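Putative glycosidase ph117-related (Bacteroides thetaiotaomicron, PDB 5A7V) probably cleaves beta-linked mannosides, as a glycosidase or phosphorylase of family GH130, with mannose bound in the central pocket of a five-bladed beta-propeller. Local coordinates at residues 75-80 with 339-344; 270-275 with 304-309; 276-281 with 285-290. All coordinates share one frame; numbering follows the deposited sequence.

Contact 1: residues 75-80 with 339-344; sequences DTFNPA and SGQYVD. With MAN (alpha-D-mannopyranose), chain E.
Asp-75 and Phe-77 meet Gln-341 in a small, mostly side-chain contact at the seam of a five-bladed beta-propeller, where the inner strand of the first blade (75-84) faces the loop leading into strand 347-355 of the last. The backbones stay apart, with the CA atoms of Asp-75 and Gln-341 at 7.8 Å. Gln-341 bridges the gap with an outstretched chain: its CG lies opposite the backbone N (chi1 176°) and the rest continues extended, carrying the amide inward. There NE2 stands 3.5 Å from Asp-75 OD2, the carboxylate and amide planes being only 19° apart. The same NE2 lies 3.9 Å from Phe-77 CZ, and the amide plane stands steeply to that of the Phe-77 ring. The polar ends are anchored mainly by other groups. NE2 donates to Asp-367 O and Glu-95 OE1, while Asp-75 OD2 forms a salt bridge with Arg-105. Ser-368 OG bonds both Asp-75 OD1 and the backbone N of Gln-341, tying the two segments together through a third residue.

Farther along each segment the contact opens onto the mannose pocket. Tyr-342 lays one ring face against the sugar's hydroxymethyl arm, its CD1 3.7 Å from MAN C6. From the first blade, Asn-78 reaches the same mannose at its O4 hydroxyl, and Asp-146 also engages its amide nitrogen. The sugar bond is nearly straight: Asn-78 ND2 donates to MAN O4 over 3.0 Å at 171°.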
loop_
_atom_site.group_PDB
_atom_site.type_symbol
_atom_site.label_atom_id
_atom_site.label_comp_id
_atom_site.label_asym_id
_atom_site.label_seq_id
_atom_site.Cartn_x
_atom_site.Cartn_y
_atom_site.Cartn_z
ATOM N N ASP A 75 12.247 -12.471 1.747
ATOM C CA ASP A 75 11.007 -11.911 2.256
ATOM C C ASP A 75 10.125 -11.536 1.066
ATOM O O ASP A 75 10.646 -11.071 0.051
ATOM C CB ASP A 75 11.313 -10.689 3.152
ATOM C CG ASP A 75 12.007 -11.070 4.473
ATOM O OD1 ASP A 75 11.306 -11.646 5.368
ATOM O OD2 ASP A 75 13.238 -10.825 4.521
ATOM N N THR A 76 8.819 -11.784 1.189
ATOM C CA THR A 76 7.856 -11.445 0.134
ATOM C C THR A 76 6.686 -10.722 0.821
ATOM O O THR A 76 6.007 -11.305 1.686
ATOM C CB THR A 76 7.327 -12.686 -0.598
ATOM O OG1 THR A 76 6.822 -13.657 0.319
ATOM C CG2 THR A 76 8.408 -13.298 -1.433
ATOM N N PHE A 77 6.444 -9.450 0.501
ATOM C CA PHE A 77 5.576 -8.610 1.343
ATOM C C PHE A 77 4.994 -7.473 0.502
ATOM O O PHE A 77 4.900 -7.594 -0.722
ATOM C CB PHE A 77 6.306 -8.207 2.671
ATOM C CG PHE A 77 7.579 -7.413 2.534
ATOM C CD1 PHE A 77 8.740 -7.992 2.023
ATOM C CD2 PHE A 77 7.655 -6.088 2.976
ATOM C CE1 PHE A 77 9.919 -7.286 1.990
ATOM C CE2 PHE A 77 8.822 -5.369 2.949
ATOM C CZ PHE A 77 9.976 -5.972 2.445
ATOM N N ASN A 78 4.501 -6.440 1.171
ATOM C CA ASN A 78 4.014 -5.153 0.617
ATOM C C ASN A 78 3.585 -5.209 -0.853
ATOM O O ASN A 78 4.359 -4.826 -1.730
ATOM C CB ASN A 78 5.049 -4.086 0.886
ATOM C CG ASN A 78 5.195 -3.793 2.380
ATOM O OD1 ASN A 78 4.592 -4.459 3.223
ATOM N ND2 ASN A 78 6.046 -2.848 2.683
ATOM N N PRO A 79 2.355 -5.704 -1.048
ATOM C CA PRO A 79 1.889 -6.040 -2.402
ATOM C C PRO A 79 0.936 -5.024 -3.002
ATOM O O PRO A 79 0.160 -4.368 -2.301
ATOM C CB PRO A 79 1.112 -7.338 -2.152
ATOM C CG PRO A 79 0.480 -7.100 -0.821
ATOM C CD PRO A 79 1.481 -6.324 -0.041
ATOM N N ALA A 80 0.964 -4.910 -4.341
ATOM C CA ALA A 80 -0.134 -4.288 -5.098
ATOM C C ALA A 80 -1.113 -5.384 -5.482
ATOM O O ALA A 80 -0.733 -6.554 -5.590
ATOM C CB ALA A 80 0.405 -3.645 -6.360
ATOM N N SER A 339 5.393 -10.327 14.208
ATOM C CA SER A 339 6.852 -10.218 14.153
ATOM C C SER A 339 7.402 -10.843 12.878
ATOM O O SER A 339 6.833 -11.808 12.371
ATOM C CB SER A 339 7.491 -10.870 15.375
ATOM O OG SER A 339 8.806 -10.328 15.514
ATOM N N GLY A 340 8.512 -10.301 12.406
ATOM C CA GLY A 340 9.140 -10.758 11.157
ATOM C C GLY A 340 10.387 -9.945 10.955
ATOM O O GLY A 340 11.022 -9.474 11.913
ATOM N N GLN A 341 10.700 -9.663 9.694
ATOM C CA GLN A 341 11.810 -8.797 9.384
ATOM C C GLN A 341 11.662 -7.476 10.122
ATOM O O GLN A 341 12.670 -6.908 10.567
ATOM C CB GLN A 341 11.874 -8.557 7.848
ATOM C CG GLN A 341 12.985 -7.572 7.513
ATOM C CD GLN A 341 13.246 -7.231 6.062
ATOM O OE1 GLN A 341 14.301 -6.644 5.814
ATOM N NE2 GLN A 341 12.334 -7.486 5.156
ATOM N N TYR A 342 10.434 -6.945 10.131
ATOM C CA TYR A 342 10.095 -5.799 10.961
ATOM C C TYR A 342 9.589 -6.353 12.304
ATOM O O TYR A 342 8.480 -6.877 12.404
ATOM C CB TYR A 342 9.054 -4.890 10.279
ATOM C CG TYR A 342 8.757 -3.625 11.058
ATOM C CD1 TYR A 342 9.613 -2.505 10.991
ATOM C CD2 TYR A 342 7.639 -3.567 11.899
ATOM C CE1 TYR A 342 9.377 -1.372 11.749
ATOM C CE2 TYR A 342 7.389 -2.427 12.670
ATOM C CZ TYR A 342 8.258 -1.337 12.608
ATOM O OH TYR A 342 8.056 -0.196 13.350
ATOM N N VAL A 343 10.461 -6.305 13.307
ATOM C CA VAL A 343 10.249 -7.086 14.529
ATOM C C VAL A 343 9.050 -6.648 15.338
ATOM O O VAL A 343 8.424 -7.452 16.043
ATOM C CB VAL A 343 11.559 -7.209 15.359
ATOM C CG1 VAL A 343 11.954 -5.874 15.905
ATOM C CG2 VAL A 343 11.428 -8.260 16.457
ATOM N N ASP A 344 8.690 -5.374 15.218
ATOM C CA ASP A 344 7.570 -4.841 15.986
ATOM C C ASP A 344 6.185 -5.119 15.366
ATOM O O ASP A 344 5.178 -4.782 15.983
ATOM C CB ASP A 344 7.769 -3.342 16.221
ATOM C CG ASP A 344 9.056 -3.042 17.033
ATOM O OD1 ASP A 344 9.196 -3.588 18.145
ATOM O OD2 ASP A 344 9.942 -2.257 16.563
HETATM C C1 MAN E . 7.829 2.084 5.807
HETATM C C2 MAN E . 6.877 1.484 4.750
HETATM C C3 MAN E . 7.190 0.051 4.277
HETATM C C4 MAN E . 7.573 -0.857 5.461
HETATM C C5 MAN E . 7.576 -0.113 6.810
HETATM C C6 MAN E . 8.121 -0.984 7.964
HETATM O O1 MAN E . 7.165 3.185 6.634
HETATM O O2 MAN E . 6.936 2.380 3.631
HETATM O O3 MAN E . 8.263 0.001 3.357
HETATM O O4 MAN E . 6.666 -1.939 5.434
HETATM O O5 MAN E . 8.426 1.065 6.639
HETATM O O6 MAN E . 9.491 -1.318 7.705
#

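Contact 2: residues 270-275 with 304-309; sequences LTECGP and NVYAAG. With MAN (alpha-D-mannopyranose), chain E.
Tyr-306 meets Leu-270 and Glu-272 beside the bound mannose, its ring linking the wall of the pocket to the sugar. The side chain leaves the backbone across the line to segment 270-275 rather than straight at it. At CB the first torsion (chi1 -74°) sets CG beside the backbone N, and the ring then extends toward the mannose, so that the contacts gather at its outer half. On one flank CE1 lies 3.8 Å from MAN C6. On the other, CE2 has Glu-272 OE1 at 3.8 Å, an approach at the ring edge close to its plane. CZ packs against the sugar at MAN C5 and against Leu-270, whose CD1 is 3.9 Å away and comes in obliquely. At the tip, OH and MAN O1 are 2.8 Å apart, a probable hydrogen bond, with Leu-270 CD1 closing in on the same OH at 3.3 Å.

Glu-272 brings its carboxylate to the sugar on an extended chain, CG opposite the backbone N (chi1 177°). Its two oxygens address neighbouring hydroxyls: OE1 also lies within hydrogen-bonding distance of MAN O1, and OE2 accepts from MAN O2 at 2.6 Å. Ser-204 OG also bonds OE2, a second-shell hold that helps fix the carboxylate. MAN O1 is therefore met from both segments, by a phenol and a carboxylate, the sharing of the protons being undecided.

No backbone bond joins the segments, and the CA atoms of Leu-270 and Tyr-306 are 8.8 Å apart, because strand 283-291 runs between them: its Lys-291 and Asn-289 pair with Leu-270 and Glu-272, while Phe-348 of strand 347-355, from the next blade, packs on Glu-272.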
loop_
_atom_site.group_PDB
_atom_site.type_symbol
_atom_site.label_atom_id
_atom_site.label_comp_id
_atom_site.label_asym_id
_atom_site.label_seq_id
_atom_site.Cartn_x
_atom_site.Cartn_y
_atom_site.Cartn_z
ATOM N N LEU A 270 3.459 7.818 12.376
ATOM C CA LEU A 270 3.305 7.938 10.891
ATOM C C LEU A 270 1.830 7.772 10.583
ATOM O O LEU A 270 1.088 7.052 11.289
ATOM C CB LEU A 270 4.059 6.833 10.164
ATOM C CG LEU A 270 5.545 6.744 10.353
ATOM C CD1 LEU A 270 6.076 5.474 9.668
ATOM C CD2 LEU A 270 6.283 7.964 9.865
ATOM N N THR A 271 1.435 8.430 9.481
ATOM C CA THR A 271 0.124 8.240 8.804
ATOM C C THR A 271 0.444 8.013 7.319
ATOM O O THR A 271 0.582 8.987 6.554
ATOM C CB THR A 271 -0.833 9.473 8.966
ATOM O OG1 THR A 271 -0.125 10.654 8.573
ATOM C CG2 THR A 271 -1.291 9.650 10.414
ATOM N N GLU A 272 0.594 6.768 6.937
ATOM C CA GLU A 272 1.212 6.423 5.657
ATOM C C GLU A 272 0.165 5.801 4.749
ATOM O O GLU A 272 -0.504 4.830 5.057
ATOM C CB GLU A 272 2.343 5.421 5.876
ATOM C CG GLU A 272 2.993 4.959 4.556
ATOM C CD GLU A 272 4.324 4.284 4.707
ATOM O OE1 GLU A 272 4.643 3.838 5.869
ATOM O OE2 GLU A 272 5.085 4.230 3.722
ATOM N N CYS A 273 -0.009 6.424 3.579
ATOM C CA CYS A 273 -1.063 6.011 2.617
ATOM C C CYS A 273 -0.994 4.532 2.312
ATOM O O CYS A 273 0.081 3.981 2.177
ATOM C CB CYS A 273 -0.983 6.886 1.361
ATOM S SG CYS A 273 -1.370 8.631 1.682
ATOM N N GLY A 274 -2.160 3.888 2.174
ATOM C CA GLY A 274 -2.243 2.466 1.891
ATOM C C GLY A 274 -2.639 2.168 0.419
ATOM O O GLY A 274 -1.957 2.676 -0.497
ATOM N N PRO A 275 -3.704 1.417 0.207
ATOM C CA PRO A 275 -4.122 1.137 -1.174
ATOM C C PRO A 275 -4.703 2.395 -1.844
ATOM O O PRO A 275 -4.841 3.441 -1.226
ATOM C CB PRO A 275 -5.209 0.084 -1.003
ATOM C CG PRO A 275 -5.742 0.297 0.372
ATOM C CD PRO A 275 -4.629 0.817 1.203
ATOM N N ASN A 304 5.553 0.810 18.283
ATOM C CA ASN A 304 6.157 0.726 16.923
ATOM C C ASN A 304 5.411 -0.195 15.982
ATOM O O ASN A 304 5.870 -0.388 14.854
ATOM C CB ASN A 304 7.658 0.370 17.038
ATOM C CG ASN A 304 8.433 1.503 17.680
ATOM O OD1 ASN A 304 8.395 2.627 17.184
ATOM N ND2 ASN A 304 9.061 1.253 18.813
ATOM N N VAL A 305 4.265 -0.729 16.381
ATOM C CA VAL A 305 3.476 -1.554 15.447
ATOM C C VAL A 305 2.877 -0.683 14.341
ATOM O O VAL A 305 2.520 0.465 14.565
ATOM C CB VAL A 305 2.381 -2.347 16.201
ATOM C CG1 VAL A 305 1.218 -1.475 16.619
ATOM C CG2 VAL A 305 1.908 -3.575 15.446
ATOM N N TYR A 306 2.715 -1.300 13.158
ATOM C CA TYR A 306 1.883 -0.704 12.076
ATOM C C TYR A 306 0.519 -1.384 12.068
ATOM O O TYR A 306 0.419 -2.606 11.891
ATOM C CB TYR A 306 2.517 -0.838 10.702
ATOM C CG TYR A 306 3.678 0.036 10.402
ATOM C CD1 TYR A 306 4.923 -0.099 11.039
ATOM C CD2 TYR A 306 3.583 1.018 9.400
ATOM C CE1 TYR A 306 6.004 0.689 10.694
ATOM C CE2 TYR A 306 4.656 1.797 9.053
ATOM C CZ TYR A 306 5.880 1.615 9.663
ATOM O OH TYR A 306 6.980 2.368 9.302
ATOM N N ALA A 307 -0.514 -0.581 12.316
ATOM C CA ALA A 307 -1.897 -1.023 12.276
ATOM C C ALA A 307 -2.721 -0.051 11.394
ATOM O O ALA A 307 -2.374 1.125 11.303
ATOM C CB ALA A 307 -2.477 -1.121 13.690
ATOM N N ALA A 308 -3.790 -0.557 10.768
ATOM C CA ALA A 308 -4.434 0.178 9.660
ATOM C C ALA A 308 -5.611 1.014 10.141
ATOM O O ALA A 308 -6.434 0.560 10.947
ATOM C CB ALA A 308 -4.863 -0.789 8.581
ATOM N N GLY A 309 -5.707 2.210 9.563
ATOM C CA GLY A 309 -6.799 3.151 9.788
ATOM C C GLY A 309 -7.568 3.529 8.525
ATOM O O GLY A 309 -7.226 3.054 7.418
HETATM C C1 MAN E . 7.829 2.084 5.807
HETATM C C2 MAN E . 6.877 1.484 4.750
HETATM C C3 MAN E . 7.190 0.051 4.277
HETATM C C4 MAN E . 7.573 -0.857 5.461
HETATM C C5 MAN E . 7.576 -0.113 6.810
HETATM C C6 MAN E . 8.121 -0.984 7.964
HETATM O O1 MAN E . 7.165 3.185 6.634
HETATM O O2 MAN E . 6.936 2.380 3.631
HETATM O O3 MAN E . 8.263 0.001 3.357
HETATM O O4 MAN E . 6.666 -1.939 5.434
HETATM O O5 MAN E . 8.426 1.065 6.639
HETATM O O6 MAN E . 9.491 -1.318 7.705
#

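Contact 3: residues 276-281 with 285-290; sequences PAIYTP and VLLYNG
Val-285 N donates to Ile-278 O over 2.8 Å at a nearly straight 173°, the shorter of two reciprocal bonds between antiparallel strands. In return Ile-278 N gives its hydrogen to Val-285 O at 2.9 Å, making Ile-278 and Val-285 a hydrogen-bonded pair. Val-285 O takes a further, softer approach from the CA-H of Ala-277, its CA being 3.4 Å away. Beyond this pair the direct ladder stops and a water steps in: it accepts from Leu-287 N at 2.8 Å and donates weakly to Pro-276 O. The strand axes, at 150° to one another, are not exactly antiparallel, and the water joins the two backbones where they diverge.

On the side of the sheet that carries Ile-278 and Val-285, aliphatic branches meet across the strands. Ile-278 has CG1 beside its backbone N (chi1 -53°), and the nearly extended next torsion carries CD1 to within 4.2 Å of Leu-287 CD1, the two chains meeting at a slant. Toward the turn, Thr-280 CG2 touches Val-285 CG2 at 4.1 Å; the OG1 branch points elsewhere, into bonds with Gly-283 O and Lys-282 N in the connection between the strands. Across the sheet Ala-277 CB and Leu-286 CD1 make a looser apolar contact at 4.4 Å.

Met-352 of strand 347-355 lies against both Ile-278 and Leu-287, joining this apolar patch to the following blade. Strand 306-314 pairs with the other edge of 283-291 at Leu-286 and Tyr-288. The two segments thus form the closing end of a beta hairpin, the up-and-down antiparallel connection from which propeller blades are built.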
loop_
_atom_site.group_PDB
_atom_site.type_symbol
_atom_site.label_atom_id
_atom_site.label_comp_id
_atom_site.label_asym_id
_atom_site.label_seq_id
_atom_site.Cartn_x
_atom_site.Cartn_y
_atom_site.Cartn_z
ATOM N N PRO A 276 -5.083 2.304 -3.139
ATOM C CA PRO A 276 -5.791 3.424 -3.811
ATOM C C PRO A 276 -7.025 3.906 -3.008
ATOM O O PRO A 276 -7.711 3.091 -2.357
ATOM C CB PRO A 276 -6.154 2.796 -5.157
ATOM C CG PRO A 276 -5.057 1.802 -5.404
ATOM C CD PRO A 276 -4.780 1.199 -4.054
ATOM N N ALA A 277 -7.243 5.219 -3.011
ATOM C CA ALA A 277 -8.384 5.800 -2.320
ATOM C C ALA A 277 -9.680 5.519 -3.077
ATOM O O ALA A 277 -9.644 5.316 -4.303
ATOM C CB ALA A 277 -8.183 7.246 -2.121
ATOM N N ILE A 278 -10.831 5.504 -2.401
ATOM C CA ILE A 278 -12.102 5.091 -2.969
ATOM C C ILE A 278 -13.179 6.136 -2.757
ATOM O O ILE A 278 -13.501 6.503 -1.628
ATOM C CB ILE A 278 -12.587 3.739 -2.413
ATOM C CG1 ILE A 278 -11.513 2.669 -2.557
ATOM C CG2 ILE A 278 -13.884 3.310 -3.090
ATOM C CD1 ILE A 278 -11.777 1.410 -1.737
ATOM N N TYR A 279 -13.772 6.588 -3.873
ATOM C CA TYR A 279 -14.865 7.538 -3.871
ATOM C C TYR A 279 -16.184 6.795 -3.554
ATOM O O TYR A 279 -16.524 5.862 -4.265
ATOM C CB TYR A 279 -14.931 8.188 -5.252
ATOM C CG TYR A 279 -15.915 9.332 -5.391
ATOM C CD1 TYR A 279 -17.256 9.088 -5.674
ATOM C CD2 TYR A 279 -15.504 10.640 -5.224
ATOM C CE1 TYR A 279 -18.157 10.144 -5.815
ATOM C CE2 TYR A 279 -16.386 11.710 -5.381
ATOM C CZ TYR A 279 -17.706 11.457 -5.655
ATOM O OH TYR A 279 -18.591 12.502 -5.798
ATOM N N THR A 280 -16.898 7.200 -2.497
ATOM C CA THR A 280 -18.105 6.537 -2.007
ATOM C C THR A 280 -19.205 7.603 -1.839
ATOM O O THR A 280 -18.900 8.813 -1.851
ATOM C CB THR A 280 -17.879 5.855 -0.620
ATOM O OG1 THR A 280 -17.957 6.845 0.423
ATOM C CG2 THR A 280 -16.608 5.068 -0.583
ATOM N N PRO A 281 -20.464 7.171 -1.586
ATOM C CA PRO A 281 -21.527 8.169 -1.388
ATOM C C PRO A 281 -21.400 9.018 -0.130
ATOM O O PRO A 281 -22.121 10.005 -0.015
ATOM C CB PRO A 281 -22.817 7.343 -1.335
ATOM C CG PRO A 281 -22.434 5.936 -1.361
ATOM C CD PRO A 281 -20.997 5.815 -1.750
ATOM N N VAL A 285 -12.741 7.733 0.814
ATOM C CA VAL A 285 -12.081 6.976 1.897
ATOM C C VAL A 285 -10.631 6.691 1.506
ATOM O O VAL A 285 -10.368 6.083 0.450
ATOM C CB VAL A 285 -12.814 5.684 2.218
ATOM C CG1 VAL A 285 -12.091 4.952 3.329
ATOM C CG2 VAL A 285 -14.245 5.986 2.637
ATOM N N LEU A 286 -9.717 7.104 2.381
ATOM C CA LEU A 286 -8.316 6.765 2.293
ATOM C C LEU A 286 -8.039 5.738 3.388
ATOM O O LEU A 286 -8.132 6.051 4.615
ATOM C CB LEU A 286 -7.426 7.986 2.535
ATOM C CG LEU A 286 -5.923 7.726 2.548
ATOM C CD1 LEU A 286 -5.379 7.208 1.212
ATOM C CD2 LEU A 286 -5.136 8.910 3.002
ATOM N N LEU A 287 -7.712 4.508 2.989
ATOM C CA LEU A 287 -7.286 3.459 3.952
ATOM C C LEU A 287 -5.768 3.599 4.060
ATOM O O LEU A 287 -5.054 3.741 3.059
ATOM C CB LEU A 287 -7.751 2.083 3.477
ATOM C CG LEU A 287 -9.261 1.914 3.254
ATOM C CD1 LEU A 287 -9.716 2.217 1.827
ATOM C CD2 LEU A 287 -9.705 0.498 3.596
ATOM N N TYR A 288 -5.253 3.621 5.310
ATOM C CA TYR A 288 -3.856 3.996 5.533
ATOM C C TYR A 288 -3.247 3.167 6.682
ATOM O O TYR A 288 -3.969 2.423 7.354
ATOM C CB TYR A 288 -3.683 5.505 5.770
ATOM C CG TYR A 288 -4.271 6.043 7.061
ATOM C CD1 TYR A 288 -5.584 6.385 7.179
ATOM C CD2 TYR A 288 -3.438 6.198 8.176
ATOM C CE1 TYR A 288 -6.106 6.851 8.385
ATOM C CE2 TYR A 288 -3.948 6.653 9.381
ATOM C CZ TYR A 288 -5.279 7.000 9.490
ATOM O OH TYR A 288 -5.830 7.466 10.662
ATOM N N ASN A 289 -1.947 3.340 6.828
ATOM C CA ASN A 289 -1.142 2.622 7.818
ATOM C C ASN A 289 -0.653 3.569 8.889
ATOM O O ASN A 289 0.014 4.544 8.600
ATOM C CB ASN A 289 0.035 1.982 7.061
ATOM C CG ASN A 289 -0.449 0.938 6.077
ATOM O OD1 ASN A 289 -0.944 -0.094 6.464
ATOM N ND2 ASN A 289 -0.327 1.231 4.758
ATOM N N GLY A 290 -1.018 3.257 10.134
ATOM C CA GLY A 290 -0.504 4.040 11.259
ATOM C C GLY A 290 0.660 3.351 11.928
ATOM O O GLY A 290 0.606 2.140 12.123
HETATM O O HOH W 1 -7.071 3.847 0.331
#

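Overall arrangement
From the N terminus, strand 75-84 of the first blade opens the longest loop, which contact 1 closes some 260 residues later at segment 339-344, just before the last blade; this brings the two ends of the propeller circle together. Contact 2 is nested inside that loop, and contact 3, the hairpin pairing next to the turn, lies inside contact 2; none cross. Contacts 2 and 3 share strand 270-280, and strand 283-291 runs between the two segments of contact 2, with Ala-307 O probably bonded to Gly-290 N. Contacts 1 and 2 touch where Tyr-342 OH bonds Asn-304 O, and both line the mannose site; contact 3 stands apart from contact 1, across the chain's centre.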